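Local coordinates for centrosomal protein of 104 kDa (Homo sapiens, PDB 5LPH) that is required for ciliogenesis and for structural integrity at the ciliary tip, and interacts with tubulin, a role consistent with its TOG domain, at residues I44-E49 and K87-A92; K73-P78 and I120-P125. One frame throughout, in Å; residues are numbered along the deposited sequence. Where two conformers were deposited one is given.

Contact 1 of 2, residues I44-E49 and K87-A92; sequences IDVLGE and KNTLRA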
loop_
_atom_site.group_PDB
_atom_site.type_symbol
_atom_site.label_atom_id
_atom_site.label_comp_id
_atom_site.label_asym_id
_atom_site.label_seq_id
_atom_site.Cartn_x
_atom_site.Cartn_y
_atom_site.Cartn_z
ATOM N N ILE A 44 -18.992 -2.809 16.597
ATOM C CA ILE A 44 -19.936 -2.264 17.586
ATOM C C ILE A 44 -19.824 -2.986 18.933
ATOM O O ILE A 44 -19.829 -2.334 19.978
ATOM C CB ILE A 44 -21.396 -2.280 17.055
ATOM C CG1 ILE A 44 -21.560 -1.238 15.941
ATOM C CG2 ILE A 44 -22.400 -1.983 18.165
ATOM C CD1 ILE A 44 -22.708 -1.507 14.990
ATOM N N ASP A 45 -19.718 -4.317 18.907
ATOM C CA ASP A 45 -19.522 -5.104 20.138
ATOM C C ASP A 45 -18.223 -4.758 20.860
ATOM O O ASP A 45 -18.197 -4.668 22.083
ATOM C CB ASP A 45 -19.548 -6.605 19.836
ATOM C CG ASP A 45 -20.944 -7.121 19.554
ATOM O OD1 ASP A 45 -21.888 -6.729 20.276
ATOM O OD2 ASP A 45 -21.108 -7.926 18.618
ATOM N N VAL A 46 -17.158 -4.536 20.096
ATOM C CA VAL A 46 -15.821 -4.319 20.655
ATOM C C VAL A 46 -15.592 -2.863 21.066
ATOM O O VAL A 46 -15.064 -2.595 22.145
ATOM C CB VAL A 46 -14.741 -4.757 19.637
ATOM C CG1 VAL A 46 -13.334 -4.445 20.139
ATOM C CG2 VAL A 46 -14.884 -6.242 19.321
ATOM N N LEU A 47 -15.972 -1.927 20.198
ATOM C CA LEU A 47 -15.697 -0.495 20.406
ATOM C C LEU A 47 -16.879 0.306 20.943
ATOM O O LEU A 47 -16.682 1.429 21.406
ATOM C CB LEU A 47 -15.242 0.142 19.090
ATOM C CG LEU A 47 -14.051 -0.532 18.411
ATOM C CD1 LEU A 47 -13.803 0.121 17.063
ATOM C CD2 LEU A 47 -12.814 -0.461 19.293
ATOM N N GLY A 48 -18.088 -0.248 20.854
ATOM C CA GLY A 48 -19.305 0.433 21.293
ATOM C C GLY A 48 -19.970 1.144 20.130
ATOM O O GLY A 48 -19.303 1.554 19.170
ATOM N N GLU A 49 -21.285 1.296 20.219
ATOM C CA GLU A 49 -22.064 1.903 19.147
ATOM C C GLU A 49 -21.753 3.385 18.937
ATOM O O GLU A 49 -21.770 3.848 17.808
ATOM C CB GLU A 49 -23.562 1.734 19.405
ATOM C CG GLU A 49 -24.430 2.113 18.213
ATOM C CD GLU A 49 -25.893 1.771 18.412
ATOM O OE1 GLU A 49 -26.572 1.457 17.411
ATOM O OE2 GLU A 49 -26.369 1.819 19.567
ATOM N N LYS A 87 -6.509 -8.451 20.623
ATOM C CA LYS A 87 -6.654 -8.777 19.200
ATOM C C LYS A 87 -7.992 -8.314 18.622
ATOM O O LYS A 87 -8.022 -7.764 17.527
ATOM C CB LYS A 87 -6.475 -10.275 18.948
ATOM C CG LYS A 87 -5.045 -10.767 19.097
ATOM C CD LYS A 87 -4.973 -12.280 18.965
ATOM C CE LYS A 87 -3.589 -12.802 19.316
ATOM N NZ LYS A 87 -3.470 -14.274 19.111
ATOM N N ASN A 88 -9.091 -8.542 19.342
ATOM C CA ASN A 88 -10.413 -8.065 18.899
ATOM C C ASN A 88 -10.433 -6.550 18.706
ATOM O O ASN A 88 -10.946 -6.050 17.706
ATOM C CB ASN A 88 -11.514 -8.447 19.901
ATOM C CG ASN A 88 -11.828 -9.929 19.899
ATOM O OD1 ASN A 88 -11.602 -10.627 18.909
ATOM N ND2 ASN A 88 -12.359 -10.417 21.016
ATOM N N THR A 89 -9.874 -5.839 19.680
ATOM C CA THR A 89 -9.780 -4.386 19.633
ATOM C C THR A 89 -8.935 -3.909 18.443
ATOM O O THR A 89 -9.291 -2.935 17.773
ATOM C CB THR A 89 -9.237 -3.840 20.967
ATOM O OG1 THR A 89 -10.155 -4.172 22.015
ATOM C CG2 THR A 89 -9.097 -2.353 20.922
ATOM N N LEU A 90 -7.830 -4.605 18.186
ATOM C CA LEU A 90 -6.996 -4.344 17.014
ATOM C C LEU A 90 -7.763 -4.553 15.710
ATOM O O LEU A 90 -7.680 -3.710 14.818
ATOM C CB LEU A 90 -5.737 -5.215 17.042
ATOM C CG LEU A 90 -4.739 -5.040 15.890
ATOM C CD1 LEU A 90 -3.316 -5.229 16.388
ATOM C CD2 LEU A 90 -5.009 -5.995 14.733
ATOM N N ARG A 91 -8.500 -5.664 15.609
ATOM C CA ARG A 91 -9.246 -5.998 14.383
ATOM C C ARG A 91 -10.402 -5.030 14.110
ATOM O O ARG A 91 -10.684 -4.698 12.954
ATOM C CB ARG A 91 -9.744 -7.456 14.412
ATOM C CG ARG A 91 -8.611 -8.468 14.247
ATOM C CD ARG A 91 -9.021 -9.929 14.146
ATOM N NE ARG A 91 -7.835 -10.770 14.348
ATOM C CZ ARG A 91 -7.181 -11.409 13.380
ATOM N NH1 ARG A 91 -6.103 -12.122 13.673
ATOM N NH2 ARG A 91 -7.606 -11.350 12.128
ATOM N N ALA A 92 -11.062 -4.575 15.172
ATOM C CA ALA A 92 -12.138 -3.591 15.052
ATOM C C ALA A 92 -11.590 -2.221 14.647
ATOM O O ALA A 92 -12.200 -1.514 13.844
ATOM C CB ALA A 92 -12.895 -3.480 16.359
#
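Within the HEAT-repeat solenoid of the TOG domain, near its N-terminal end, Val46 and Leu47 of helix 41-47 pack on Thr89 and Ala92 of helix 83-100. The backbones come closest at Val46 and Thr89, whose CA atoms are 6.1 Å apart. At this spacing Val46 packs directly against the main chain of the other helix.

Val46 uses its two methyls differently. CG1, anti to the backbone N (chi1 176°), enters against that main chain, 3.6 Å from Thr89 CA and 3.7 Å from Thr89 OG1. It also lies 3.9 Å from Ala92 CB, about one turn further along. CG2 turns to the exposed flank, 4.1 Å from Asn88 CB, where the valine and asparagine side chains cross at about a right angle.

The hydroxyl beside Val46 is not left without a mate, since Thr89 OG1 donates a hydrogen bond to Asp85 O one turn back in its own helix. Val46 therefore meets a polar atom that is already satisfied, and the contact itself remains apolar.

Leu47, the last residue of helix 41-47 before the chain breaks from helical geometry at Gly48, bends CG and CD1 round to Ala92 CB, while CD2 stays farther off, 4.5 Å from Thr89 CG2. The same side chain also touches Leu70 of helix 60-76. The alanine methyl completes the interface: Ala92 CB points toward helix 41-47 and lies 3.8 Å from both Leu47 CG and Leu47 CD1.

Contact 2 of 2, residues K73-P78 and I120-P125; sequences KLMEMP and ITQYIP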
loop_
_atom_site.group_PDB
_atom_site.type_symbol
_atom_site.label_atom_id
_atom_site.label_comp_id
_atom_site.label_asym_id
_atom_site.label_seq_id
_atom_site.Cartn_x
_atom_site.Cartn_y
_atom_site.Cartn_z
ATOM N N LYS A 73 -7.608 5.425 23.407
ATOM C CA LYS A 73 -8.122 4.184 24.001
ATOM C C LYS A 73 -7.189 2.984 23.832
ATOM O O LYS A 73 -6.995 2.221 24.777
ATOM C CB LYS A 73 -9.506 3.857 23.417
ATOM C CG LYS A 73 -10.082 2.500 23.800
ATOM C CD LYS A 73 -11.591 2.470 23.614
ATOM C CE LYS A 73 -12.132 1.051 23.523
ATOM N NZ LYS A 73 -13.606 1.056 23.313
ATOM N N LEU A 74 -6.622 2.818 22.637
ATOM C CA LEU A 74 -5.711 1.697 22.369
ATOM C C LEU A 74 -4.468 1.729 23.255
ATOM O O LEU A 74 -4.084 0.699 23.801
ATOM C CB LEU A 74 -5.292 1.644 20.890
ATOM C CG LEU A 74 -6.339 1.181 19.871
ATOM C CD1 LEU A 74 -5.873 1.361 18.437
ATOM C CD2 LEU A 74 -6.675 -0.269 20.100
HETATM N N MSE A 75 -3.857 2.903 23.400
HETATM C CA MSE A 75 -2.619 3.045 24.184
HETATM C C MSE A 75 -2.809 3.127 25.681
HETATM O O MSE A 75 -1.837 2.996 26.421
HETATM C CB MSE A 75 -1.815 4.251 23.694
HETATM C CG MSE A 75 -1.300 4.052 22.268
HETATM SE SE MSE A 75 -0.299 2.361 21.990
HETATM C CE MSE A 75 1.260 2.804 23.112
ATOM N N GLU A 76 -4.040 3.335 26.147
ATOM C CA GLU A 76 -4.336 3.295 27.585
ATOM C C GLU A 76 -4.626 1.882 28.108
ATOM O O GLU A 76 -4.731 1.698 29.318
ATOM C CB GLU A 76 -5.509 4.222 27.929
ATOM C CG GLU A 76 -5.172 5.700 27.813
ATOM C CD GLU A 76 -6.366 6.615 28.056
ATOM O OE1 GLU A 76 -7.423 6.139 28.530
ATOM O OE2 GLU A 76 -6.242 7.827 27.776
HETATM N N MSE A 77 -4.751 0.891 27.222
HETATM C CA MSE A 77 -5.040 -0.480 27.658
HETATM C C MSE A 77 -3.820 -1.066 28.331
HETATM O O MSE A 77 -2.735 -1.052 27.747
HETATM C CB MSE A 77 -5.465 -1.373 26.500
HETATM C CG MSE A 77 -6.919 -1.094 26.153
HETATM SE SE MSE A 77 -7.316 -1.941 24.425
HETATM C CE MSE A 77 -8.547 -3.314 25.118
ATOM N N PRO A 78 -3.979 -1.587 29.552
ATOM C CA PRO A 78 -2.819 -2.029 30.335
ATOM C C PRO A 78 -2.118 -3.276 29.770
ATOM O O PRO A 78 -2.738 -4.076 29.060
ATOM C CB PRO A 78 -3.419 -2.316 31.715
ATOM C CG PRO A 78 -4.830 -2.703 31.440
ATOM C CD PRO A 78 -5.250 -1.900 30.241
ATOM N N ILE A 120 0.682 -0.525 14.338
ATOM C CA ILE A 120 1.782 -1.369 13.860
ATOM C C ILE A 120 3.067 -1.170 14.681
ATOM O O ILE A 120 3.720 -2.144 15.031
ATOM C CB ILE A 120 2.062 -1.149 12.350
ATOM C CG1 ILE A 120 0.852 -1.587 11.515
ATOM C CG2 ILE A 120 3.310 -1.917 11.908
ATOM C CD1 ILE A 120 0.828 -1.022 10.109
ATOM N N THR A 121 3.406 0.084 14.983
ATOM C CA THR A 121 4.712 0.460 15.555
ATOM C C THR A 121 4.762 0.554 17.087
ATOM O O THR A 121 5.849 0.489 17.664
ATOM C CB THR A 121 5.159 1.805 14.893
ATOM O OG1 THR A 121 5.349 1.577 13.493
ATOM C CG2 THR A 121 6.439 2.470 15.466
ATOM N N GLN A 122 3.613 0.704 17.747
ATOM C CA GLN A 122 3.580 0.896 19.207
ATOM C C GLN A 122 2.738 -0.143 19.952
ATOM O O GLN A 122 3.219 -0.752 20.904
ATOM C CB GLN A 122 3.096 2.309 19.544
ATOM C CG GLN A 122 3.850 3.410 18.806
ATOM C CD GLN A 122 3.529 4.799 19.331
ATOM O OE1 GLN A 122 2.929 5.621 18.630
ATOM N NE2 GLN A 122 3.912 5.063 20.577
ATOM N N TYR A 123 1.493 -0.333 19.522
ATOM C CA TYR A 123 0.545 -1.244 20.183
ATOM C C TYR A 123 0.975 -2.703 20.081
ATOM O O TYR A 123 1.011 -3.409 21.087
ATOM C CB TYR A 123 -0.839 -1.064 19.555
ATOM C CG TYR A 123 -1.989 -1.867 20.140
ATOM C CD1 TYR A 123 -2.741 -1.379 21.212
ATOM C CD2 TYR A 123 -2.378 -3.077 19.568
ATOM C CE1 TYR A 123 -3.821 -2.092 21.718
ATOM C CE2 TYR A 123 -3.455 -3.794 20.066
ATOM C CZ TYR A 123 -4.173 -3.299 21.140
ATOM O OH TYR A 123 -5.245 -4.020 21.621
ATOM N N ILE A 124 1.277 -3.153 18.867
ATOM C CA ILE A 124 1.678 -4.551 18.639
ATOM C C ILE A 124 2.940 -4.957 19.438
ATOM O O ILE A 124 2.900 -5.960 20.148
ATOM C CB ILE A 124 1.785 -4.886 17.127
ATOM C CG1 ILE A 124 0.370 -5.054 16.550
ATOM C CG2 ILE A 124 2.614 -6.149 16.889
ATOM C CD1 ILE A 124 0.298 -5.136 15.036
ATOM N N PRO A 125 4.048 -4.188 19.325
ATOM C CA PRO A 125 5.233 -4.478 20.163
ATOM C C PRO A 125 5.046 -4.297 21.682
ATOM O O PRO A 125 5.666 -5.031 22.453
ATOM C CB PRO A 125 6.306 -3.514 19.625
ATOM C CG PRO A 125 5.579 -2.518 18.791
ATOM C CD PRO A 125 4.367 -3.217 18.261
#
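Tyr123 of helix 106-126 reaches across to Leu74 in the last turn of helix 60-76 and to Met77 just beyond it, joining helix 60-76 to helix 106-126. Its bond to CB points toward the other segment, and CG is anti to the backbone N (chi1 -177°).

The apolar contacts come first. Leu74 CD2 lies 3.8 Å from Tyr123 CE1, the two side chains crossing at about a right angle. Selenomethionine Met75, bent at chi2 and chi3, brings SE to 4.2 Å from Tyr123 CB and CE to 4.0 Å from Gln122 CB. The selenium of Met77, also a selenomethionine, lies at the ring's edge near its plane, 4.4 Å from Tyr123 CE1.

Of polar atoms, Leu74 O sits at the edge in the ring plane, 3.5 Å from Tyr123 CE1. The hydroxyl's hydrogen bond goes to Leu86 O of helix 83-100.

An alanine in place of Tyr123 would probably open a gap beside Leu74 and Met77 and leave Leu86 O without this donor, although Met75 could still touch the remaining CB.

The chemistry thus implies an apolar bridge between two helices whose one phenolic group is held by a third.

In the fold
Contacts 1 and 2 lie on the same side of the chain's centre, about 14 Å apart between centres, and their segments alternate along the chain. Contact 1 is the more buried and sets aliphatic methyls against main chain; contact 2 is partly buried and combines a phenol ring, a backbone carbonyl at its edge and two selenomethionines. The two interfaces use four different helices yet meet directly: Thr89 OG1 is 3.6 Å from Met77 CE, and Leu90 CD1 is 3.7 Å from Ile124 CG1. Helix 83-100 thus faces helix 41-47 in contact 1 while also packing on both helices of contact 2, 60-76 and 106-126, its neighbours in the sequence.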